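Local coordinates for protein fumarate lyase (Mesorhizobium sp., PDB 3C8T) that is a largely helical enzyme of the fumarate lyase superfamily that assembles from four copies of the chain, at residues A36-Q41 with A53-A58; T103-M108 with M307-E312; A135-N140 with V158-K163; E402-R405 with E409-K412. All coordinates share one frame; numbering follows the deposited sequence.

Contact 1: residues A36-Q41 with A53-A58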
# COMPACT_ATOMS: atom_id res chain seq x y z
N ALA A 36 -24.18 13.38 28.34
CA ALA A 36 -23.74 14.74 28.13
C ALA A 36 -24.70 15.43 27.17
O ALA A 36 -24.99 16.62 27.33
CB ALA A 36 -22.31 14.78 27.62
N LEU A 37 -25.22 14.70 26.19
CA LEU A 37 -26.17 15.29 25.23
C LEU A 37 -27.46 15.73 25.94
O LEU A 37 -27.96 16.83 25.69
CB LEU A 37 -26.48 14.34 24.09
CG LEU A 37 -27.57 14.75 23.09
CD1 LEU A 37 -27.21 16.00 22.27
CD2 LEU A 37 -27.85 13.60 22.20
N ALA A 38 -27.95 14.87 26.83
CA ALA A 38 -29.15 15.16 27.66
C ALA A 38 -28.94 16.39 28.52
O ALA A 38 -29.83 17.24 28.61
CB ALA A 38 -29.49 13.97 28.56
N ARG A 39 -27.75 16.49 29.12
CA ARG A 39 -27.41 17.62 29.98
C ARG A 39 -27.32 18.91 29.21
O ARG A 39 -27.84 19.95 29.66
CB ARG A 39 -26.07 17.39 30.66
CG ARG A 39 -26.08 17.77 32.11
CD ARG A 39 -26.38 16.55 32.96
NE ARG A 39 -25.33 15.53 32.80
CZ ARG A 39 -24.14 15.57 33.40
NH1 ARG A 39 -23.84 16.57 34.23
NH2 ARG A 39 -23.26 14.60 33.17
N ALA A 40 -26.65 18.86 28.07
CA ALA A 40 -26.57 20.00 27.16
C ALA A 40 -27.98 20.48 26.76
O ALA A 40 -28.25 21.66 26.70
CB ALA A 40 -25.73 19.65 25.92
N GLN A 41 -28.88 19.55 26.52
CA GLN A 41 -30.20 19.93 26.07
C GLN A 41 -31.07 20.52 27.19
O GLN A 41 -31.90 21.37 26.94
CB GLN A 41 -30.85 18.73 25.38
CG GLN A 41 -30.37 18.60 23.95
CD GLN A 41 -30.72 17.29 23.32
OE1 GLN A 41 -30.91 16.29 24.02
NE2 GLN A 41 -30.81 17.29 21.99
N ALA A 53 -31.79 15.10 34.60
CA ALA A 53 -31.44 14.63 35.94
C ALA A 53 -31.65 13.12 36.04
O ALA A 53 -30.78 12.39 36.53
CB ALA A 53 -32.28 15.37 36.99
N GLY A 54 -32.80 12.66 35.56
CA GLY A 54 -33.17 11.24 35.58
C GLY A 54 -32.19 10.44 34.73
O GLY A 54 -31.72 9.40 35.14
N ILE A 55 -31.90 10.94 33.54
CA ILE A 55 -30.92 10.28 32.68
C ILE A 55 -29.53 10.25 33.36
O ILE A 55 -28.88 9.21 33.37
CB ILE A 55 -30.86 10.96 31.27
CG1 ILE A 55 -32.05 10.52 30.39
CG2 ILE A 55 -29.49 10.67 30.55
CD1 ILE A 55 -32.46 11.57 29.42
N THR A 56 -29.10 11.38 33.92
CA THR A 56 -27.78 11.41 34.56
C THR A 56 -27.71 10.34 35.67
O THR A 56 -26.79 9.50 35.65
CB THR A 56 -27.40 12.80 35.07
OG1 THR A 56 -27.25 13.68 33.96
CG2 THR A 56 -26.06 12.75 35.86
N ALA A 57 -28.68 10.34 36.59
CA ALA A 57 -28.72 9.33 37.67
C ALA A 57 -28.83 7.89 37.19
O ALA A 57 -28.17 7.00 37.74
CB ALA A 57 -29.83 9.65 38.70
N ALA A 58 -29.65 7.63 36.18
CA ALA A 58 -29.76 6.24 35.71
C ALA A 58 -28.39 5.75 35.18
O ALA A 58 -27.99 4.61 35.42
CB ALA A 58 -30.84 6.09 34.63
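Ile55 and Thr56, successive residues of the helical segment 53-58, make the side-chain contacts with Ala38 and Arg39 on segment 36-41. The backbones stay well apart, Ala38 CA lying 7.2 Å from Ile55 CA, and side chains bridge the gap.

Ile55 comes first and is apolar. Both of its outer methyls reach the single methyl of Ala38, with CG2 at 3.9 Å from Ala38 CB and CD1 at much the same separation. The isoleucine thus sets two methyls against one, and this part of the interface is aliphatic.

Thr56 follows on the more open side of the interface and meets Arg39, whose side chain bends at its second and third torsions and crosses the threonine at about a right angle. Thr56 OG1 lies 2.9 Å from Arg39 NE, but the angle is poor and the approach is not a hydrogen bond; the same oxygen is 3.2 Å from Arg39 CD. Its hydrogen bond goes instead to Ala52 O, one turn back in its own helix, and OG1 stands beside the backbone N (chi1 -65°), on the side that allows this. The other branch, CG2, lies 4.1 Å above the plane of the Arg39 guanidinium, displaced toward its rim.

The contact pairs helix 23-43 with helix 49-61, two consecutive helices near one end of the elongated chain. Helix 204-215 packs on the former through Ala36, Leu37 and Ala40, Glu214 forming a weak, long ion pair with Arg39, while helix 80-91 meets the latter at Ala58.

Contact 2: residues T103-M108 with M307-E312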
# COMPACT_ATOMS: atom_id res chain seq x y z
N THR A 103 -27.99 11.11 15.60
CA THR A 103 -27.88 9.92 14.77
C THR A 103 -26.77 9.00 15.35
O THR A 103 -25.93 9.41 16.18
CB THR A 103 -27.64 10.25 13.26
OG1 THR A 103 -27.81 9.06 12.47
CG2 THR A 103 -26.21 10.79 13.00
N THR A 104 -26.78 7.75 14.91
CA THR A 104 -25.80 6.74 15.30
C THR A 104 -24.32 7.17 15.11
O THR A 104 -23.52 7.08 16.06
CB THR A 104 -26.11 5.41 14.58
OG1 THR A 104 -27.34 4.92 15.12
CG2 THR A 104 -25.01 4.36 14.81
N GLN A 105 -23.97 7.66 13.91
CA GLN A 105 -22.58 8.14 13.69
C GLN A 105 -22.13 9.31 14.60
O GLN A 105 -20.91 9.49 14.86
CB GLN A 105 -22.33 8.49 12.23
CG GLN A 105 -20.86 8.44 11.85
CD GLN A 105 -20.58 8.94 10.44
OE1 GLN A 105 -21.50 9.27 9.69
NE2 GLN A 105 -19.30 8.99 10.08
N ASP A 106 -23.08 10.10 15.08
CA ASP A 106 -22.74 11.14 16.06
C ASP A 106 -22.16 10.50 17.32
O ASP A 106 -21.12 10.89 17.80
CB ASP A 106 -23.96 11.95 16.44
CG ASP A 106 -24.45 12.82 15.33
OD1 ASP A 106 -23.69 13.11 14.38
OD2 ASP A 106 -25.62 13.22 15.42
N ILE A 107 -22.87 9.50 17.84
CA ILE A 107 -22.48 8.87 19.10
C ILE A 107 -21.21 8.06 18.92
O ILE A 107 -20.31 8.12 19.79
CB ILE A 107 -23.60 7.97 19.70
CG1 ILE A 107 -24.95 8.70 19.77
CG2 ILE A 107 -23.19 7.48 21.10
CD1 ILE A 107 -24.96 10.05 20.55
N MET A 108 -21.13 7.33 17.80
CA MET A 108 -19.94 6.49 17.47
C MET A 108 -18.68 7.30 17.14
O MET A 108 -17.60 6.93 17.60
CB MET A 108 -20.27 5.52 16.34
CG MET A 108 -21.32 4.47 16.72
SD MET A 108 -21.71 3.21 15.44
CE MET A 108 -20.21 2.23 15.60
N MET A 307 -11.05 8.10 3.47
CA MET A 307 -11.32 9.52 3.20
C MET A 307 -12.22 9.72 2.00
O MET A 307 -12.92 10.74 1.93
CB MET A 307 -10.02 10.28 2.91
CG MET A 307 -9.18 10.54 4.14
SD MET A 307 -7.78 11.59 3.73
CE MET A 307 -8.69 13.13 3.66
N ILE A 308 -12.21 8.79 1.05
CA ILE A 308 -13.10 8.89 -0.13
C ILE A 308 -14.46 8.43 0.35
O ILE A 308 -14.84 7.27 0.14
CB ILE A 308 -12.67 8.03 -1.35
CG1 ILE A 308 -11.15 7.95 -1.53
CG2 ILE A 308 -13.34 8.50 -2.61
CD1 ILE A 308 -10.44 9.23 -1.75
N HIS A 309 -15.16 9.33 1.01
CA HIS A 309 -16.32 8.98 1.79
C HIS A 309 -17.52 9.76 1.19
O HIS A 309 -17.76 10.96 1.48
CB HIS A 309 -16.03 9.38 3.22
CG HIS A 309 -17.09 8.98 4.20
ND1 HIS A 309 -16.79 8.37 5.40
CD2 HIS A 309 -18.43 9.15 4.19
CE1 HIS A 309 -17.90 8.15 6.07
NE2 HIS A 309 -18.92 8.63 5.37
N ASP A 310 -18.26 9.07 0.35
CA ASP A 310 -19.21 9.72 -0.52
C ASP A 310 -20.45 10.25 0.25
O ASP A 310 -20.89 9.65 1.25
CB ASP A 310 -19.56 8.83 -1.69
CG ASP A 310 -19.88 7.41 -1.25
OD1 ASP A 310 -18.93 6.64 -0.91
OD2 ASP A 310 -21.09 7.06 -1.26
N PHE A 311 -20.90 11.43 -0.17
CA PHE A 311 -22.09 12.10 0.37
C PHE A 311 -22.07 12.28 1.88
O PHE A 311 -21.04 12.70 2.41
CB PHE A 311 -23.38 11.45 -0.17
CG PHE A 311 -23.46 11.52 -1.67
CD1 PHE A 311 -23.69 12.75 -2.31
CD2 PHE A 311 -23.25 10.39 -2.45
CE1 PHE A 311 -23.72 12.84 -3.69
CE2 PHE A 311 -23.29 10.46 -3.85
CZ PHE A 311 -23.51 11.70 -4.48
N GLU A 312 -23.17 11.97 2.55
CA GLU A 312 -23.36 12.41 3.91
C GLU A 312 -23.04 11.27 4.89
O GLU A 312 -22.92 11.49 6.10
CB GLU A 312 -24.76 13.03 4.10
CG GLU A 312 -24.94 14.44 3.47
CD GLU A 312 -24.63 14.49 1.95
OE1 GLU A 312 -25.46 14.00 1.12
OE2 GLU A 312 -23.55 15.00 1.58
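Gln105, in the first turn of a helix, faces His309 and Glu312 of an irregular segment, and even the nearest backbone pair, Gln105 CA and Glu312 CA, stands 10.7 Å apart. Gln105 bridges much of that distance with a nearly straight chain, CG lying roughly anti to the backbone N (chi1 -157°). Its NE2 comes to 4.3 Å from His309 CE1, approaching the imidazole obliquely, in a loose van der Waals contact. The amide is held by partners outside the two segments: OE1 accepts from Arg313 NE and NE2 donates to His225 O, which together fix its rotation. Gln105 OE1 also lies 4.5 Å from Glu312 O.

The start of the helix is braced by Asp106, whose OD2 accepts from Thr103 N at 3.2 Å in an almost straight bond of 177°, from above the carboxylate plane. Asp106 OD1 receives His225 NE2 as well as Ser191 N.

The Glu312 carboxylate turns from this contact to a salt bridge with Lys163 of the second subunit; on segment 103-108, Met108 packs on Tyr8 of a third. A buried, polar junction where three subunits converge is consistent with the composite clefts of the fumarate lyase superfamily.

Contact 3: residues A135-N140 with V158-K163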
# COMPACT_ATOMS: atom_id res chain seq x y z
N ALA A 135 18.01 10.24 24.98
CA ALA A 135 18.86 11.28 25.55
C ALA A 135 19.94 10.66 26.50
O ALA A 135 21.10 11.07 26.49
CB ALA A 135 18.03 12.33 26.25
N ALA A 136 19.59 9.65 27.27
CA ALA A 136 20.58 9.00 28.13
C ALA A 136 21.67 8.37 27.27
O ALA A 136 22.86 8.54 27.55
CB ALA A 136 19.93 7.96 29.07
N LEU A 137 21.28 7.65 26.23
CA LEU A 137 22.26 7.00 25.35
C LEU A 137 23.14 8.03 24.67
O LEU A 137 24.34 7.87 24.60
CB LEU A 137 21.59 6.12 24.29
CG LEU A 137 20.87 4.85 24.77
CD1 LEU A 137 20.01 4.30 23.63
CD2 LEU A 137 21.87 3.78 25.21
N ALA A 138 22.53 9.09 24.17
CA ALA A 138 23.25 10.15 23.50
C ALA A 138 24.29 10.78 24.44
O ALA A 138 25.43 11.03 24.04
CB ALA A 138 22.28 11.20 23.03
N ARG A 139 23.87 11.04 25.68
CA ARG A 139 24.72 11.69 26.68
C ARG A 139 25.86 10.74 27.08
O ARG A 139 27.04 11.08 26.89
CB ARG A 139 23.88 12.10 27.89
CG ARG A 139 24.58 12.95 28.90
CD ARG A 139 23.57 13.30 30.08
NE ARG A 139 22.39 12.40 30.26
CZ ARG A 139 21.11 12.76 30.05
NH1 ARG A 139 20.80 13.98 29.62
NH2 ARG A 139 20.14 11.88 30.29
N ASN A 140 25.52 9.56 27.59
CA ASN A 140 26.56 8.62 28.05
C ASN A 140 27.57 8.19 26.97
O ASN A 140 28.73 7.94 27.27
CB ASN A 140 25.96 7.37 28.69
CG ASN A 140 25.03 7.69 29.88
OD1 ASN A 140 25.12 8.77 30.49
ND2 ASN A 140 24.15 6.74 30.20
N VAL A 158 32.22 8.00 13.62
CA VAL A 158 31.18 8.77 14.35
C VAL A 158 31.24 8.35 15.83
O VAL A 158 32.13 7.61 16.20
CB VAL A 158 29.73 8.57 13.76
CG1 VAL A 158 29.65 9.04 12.29
CG2 VAL A 158 29.23 7.13 13.93
N THR A 159 30.34 8.84 16.69
CA THR A 159 30.23 8.23 18.02
C THR A 159 28.87 7.62 18.14
O THR A 159 27.98 7.98 17.36
CB THR A 159 30.45 9.24 19.17
OG1 THR A 159 29.47 10.27 19.08
CG2 THR A 159 31.84 9.87 19.11
N PHE A 160 28.69 6.67 19.05
CA PHE A 160 27.41 6.06 19.26
C PHE A 160 26.39 7.10 19.82
O PHE A 160 25.22 7.05 19.48
CB PHE A 160 27.49 4.82 20.12
CG PHE A 160 26.13 4.20 20.38
CD1 PHE A 160 25.42 3.58 19.35
CD2 PHE A 160 25.52 4.32 21.63
CE1 PHE A 160 24.16 3.06 19.55
CE2 PHE A 160 24.24 3.80 21.86
CZ PHE A 160 23.55 3.16 20.80
N GLY A 161 26.83 8.03 20.66
CA GLY A 161 25.93 9.09 21.15
C GLY A 161 25.44 9.94 19.99
O GLY A 161 24.30 10.40 19.99
N TYR A 162 26.31 10.17 19.00
CA TYR A 162 25.91 10.87 17.80
C TYR A 162 24.74 10.13 17.10
O TYR A 162 23.70 10.76 16.83
CB TYR A 162 27.09 11.14 16.85
CG TYR A 162 26.62 11.53 15.45
CD1 TYR A 162 26.38 12.86 15.11
CD2 TYR A 162 26.38 10.54 14.47
CE1 TYR A 162 25.90 13.19 13.83
CE2 TYR A 162 25.91 10.84 13.20
CZ TYR A 162 25.67 12.16 12.88
OH TYR A 162 25.20 12.43 11.61
N LYS A 163 24.89 8.82 16.86
CA LYS A 163 23.79 7.99 16.34
C LYS A 163 22.52 8.10 17.16
O LYS A 163 21.44 8.24 16.60
CB LYS A 163 24.18 6.49 16.25
CG LYS A 163 25.12 6.17 15.11
CD LYS A 163 25.21 4.61 14.83
CE LYS A 163 23.85 3.99 14.42
NZ LYS A 163 23.25 4.86 13.35
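Gly161, Leu137 and Phe160 carry this contact, and at its centre the two backbones come close together. Gly161 CA lies only 3.7 Å from Ala138 CA. Having no side chain, the glycine can lay its CA against the carbonyl of Ala138, with a CA-H...O contact of 3.5 Å between Gly161 CA and Ala138 O, bent to 131° at the hydrogen. In return the methyl of Ala138 rests 3.7 Å from Gly161 O.

Beside this close spot, Leu137 and Phe160 supply the apolar part. Leu137 CD2 approaches the ring at its edge, near the ring plane, 4.1 Å from Phe160 CE2. The ring gets there because CG of Phe160 is anti to its backbone N (chi1 178°), and Leu346 from a loop packs on both residues.

Phe160 and Gly161 open helix 160-185, whose N-cap is Thr159: its OG1 accepts from Tyr162 N at 3.2 Å. Thr159 is also the last residue of strand 157-159 in a small antiparallel sheet, and Gly161 also has a backbone hydrogen bond with His141. After helix 104-140 the chain runs through the strands of the sheet and returns as an antiparallel helix, as in the long central bundle of the fumarate lyase superfamily.

Contact 4: residues E402-R405 with E409-K412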
# COMPACT_ATOMS: atom_id res chain seq x y z
N GLU A 402 51.59 2.42 7.54
CA GLU A 402 52.75 1.68 7.05
C GLU A 402 52.99 1.86 5.54
O GLU A 402 54.11 1.73 5.08
CB GLU A 402 52.69 0.19 7.41
CG GLU A 402 52.55 -0.20 8.93
CD GLU A 402 53.64 0.35 9.90
OE1 GLU A 402 53.40 0.25 11.14
OE2 GLU A 402 54.72 0.84 9.46
N VAL A 403 51.96 2.18 4.76
CA VAL A 403 52.17 2.50 3.34
C VAL A 403 52.64 3.95 3.21
O VAL A 403 53.68 4.21 2.58
CB VAL A 403 50.91 2.24 2.49
CG1 VAL A 403 51.12 2.65 1.04
CG2 VAL A 403 50.51 0.76 2.54
N LEU A 404 51.92 4.88 3.85
CA LEU A 404 52.17 6.33 3.67
C LEU A 404 53.55 6.81 4.12
O LEU A 404 54.12 7.73 3.54
CB LEU A 404 51.08 7.18 4.35
CG LEU A 404 49.65 7.09 3.80
CD1 LEU A 404 48.74 7.99 4.63
CD2 LEU A 404 49.56 7.41 2.30
N ARG A 405 54.05 6.17 5.17
CA ARG A 405 55.35 6.47 5.76
C ARG A 405 56.51 6.26 4.78
O ARG A 405 57.57 6.85 4.96
CB ARG A 405 55.56 5.59 7.00
CG ARG A 405 56.22 4.24 6.69
CD ARG A 405 56.40 3.37 7.92
NE ARG A 405 57.28 3.95 8.94
CZ ARG A 405 57.53 3.38 10.12
NH1 ARG A 405 56.97 2.21 10.44
NH2 ARG A 405 58.34 4.00 10.99
N GLU A 409 56.49 11.93 -0.80
CA GLU A 409 55.60 13.03 -1.18
C GLU A 409 54.49 13.28 -0.12
O GLU A 409 53.80 14.29 -0.19
CB GLU A 409 55.01 12.78 -2.59
CG GLU A 409 54.05 11.58 -2.75
CD GLU A 409 54.75 10.26 -3.14
OE1 GLU A 409 54.18 9.54 -4.00
OE2 GLU A 409 55.84 9.94 -2.61
N VAL A 410 54.33 12.36 0.84
CA VAL A 410 53.46 12.58 2.00
C VAL A 410 54.28 12.67 3.30
O VAL A 410 54.09 13.60 4.09
CB VAL A 410 52.43 11.42 2.22
CG1 VAL A 410 51.19 11.92 3.01
CG2 VAL A 410 52.04 10.77 0.93
N ALA A 411 55.13 11.67 3.53
CA ALA A 411 55.91 11.56 4.77
C ALA A 411 56.75 12.81 5.07
O ALA A 411 56.70 13.33 6.20
CB ALA A 411 56.77 10.32 4.76
N LYS A 412 57.47 13.32 4.07
CA LYS A 412 58.34 14.50 4.28
C LYS A 412 57.55 15.78 4.60
O LYS A 412 57.84 16.45 5.60
CB LYS A 412 59.36 14.69 3.12
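Ala411 sets its methyl against the backbone carbonyls of Leu404 and Arg405, where the chain turns from one short helix into the next. Ala411 CB is 3.6 Å from Arg405 O and 3.9 Å from Leu404 O, so the small side chain rests on two successive peptide oxygens. The backbones come near here, with Arg405 CA 5.2 Å from Ala411 CA.

The apolar half of the contact belongs to Leu404 and Val410. CG of Leu404 is anti to the carbonyl carbon (chi1 -65°), and the chain then extends so that CD2 reaches Val410 CG2 at 4.4 Å, a light touch between branched tips.

Arg405 follows a different course. Its CB heads away from segment 409-412, and chi1 of 89° leads the chain back along its own segment to Glu402, itself folded at its first two torsions. In a salt bridge, NH1 donates to Glu402 OE2 at 2.8 Å; the oxygen offers its syn lone pair and lies close to the guanidinium plane. Arg405 NE forms a second salt bridge, with Glu416 OE2, so that two acidic residues hold the guanidinium and limit its rotation.

The contact joins helices 400-404 and 408-414. Helix 366-377 packs on Leu404 and Val410 through Val369, helix 416-422 adds Leu419 to the same pair, and helix 379-395 meets Val403, Glu409 and Val410.

How the contacts relate
Contacts 2 and 3 are buried and both involve the second subunit, whereas contacts 1 and 4 are only partly buried and touch no other chain. Helix 104-140 links the inner pair: its start serves contact 2 and its end contact 3, with centres about 48 Å apart on opposite sides of the chain's centre. Lys163 and Glu312, one from each of these contacts, pair across subunits. Contacts 1 and 4 lie about 88 Å apart by their centres, toward the two ends of the chain, each joining consecutive helices through aliphatic side chains beside an arginine. Contact 3 instead sets a glycine against a helix backbone, beside a leucine-phenylalanine touch, and contact 2 relies on loosely touching polar groups.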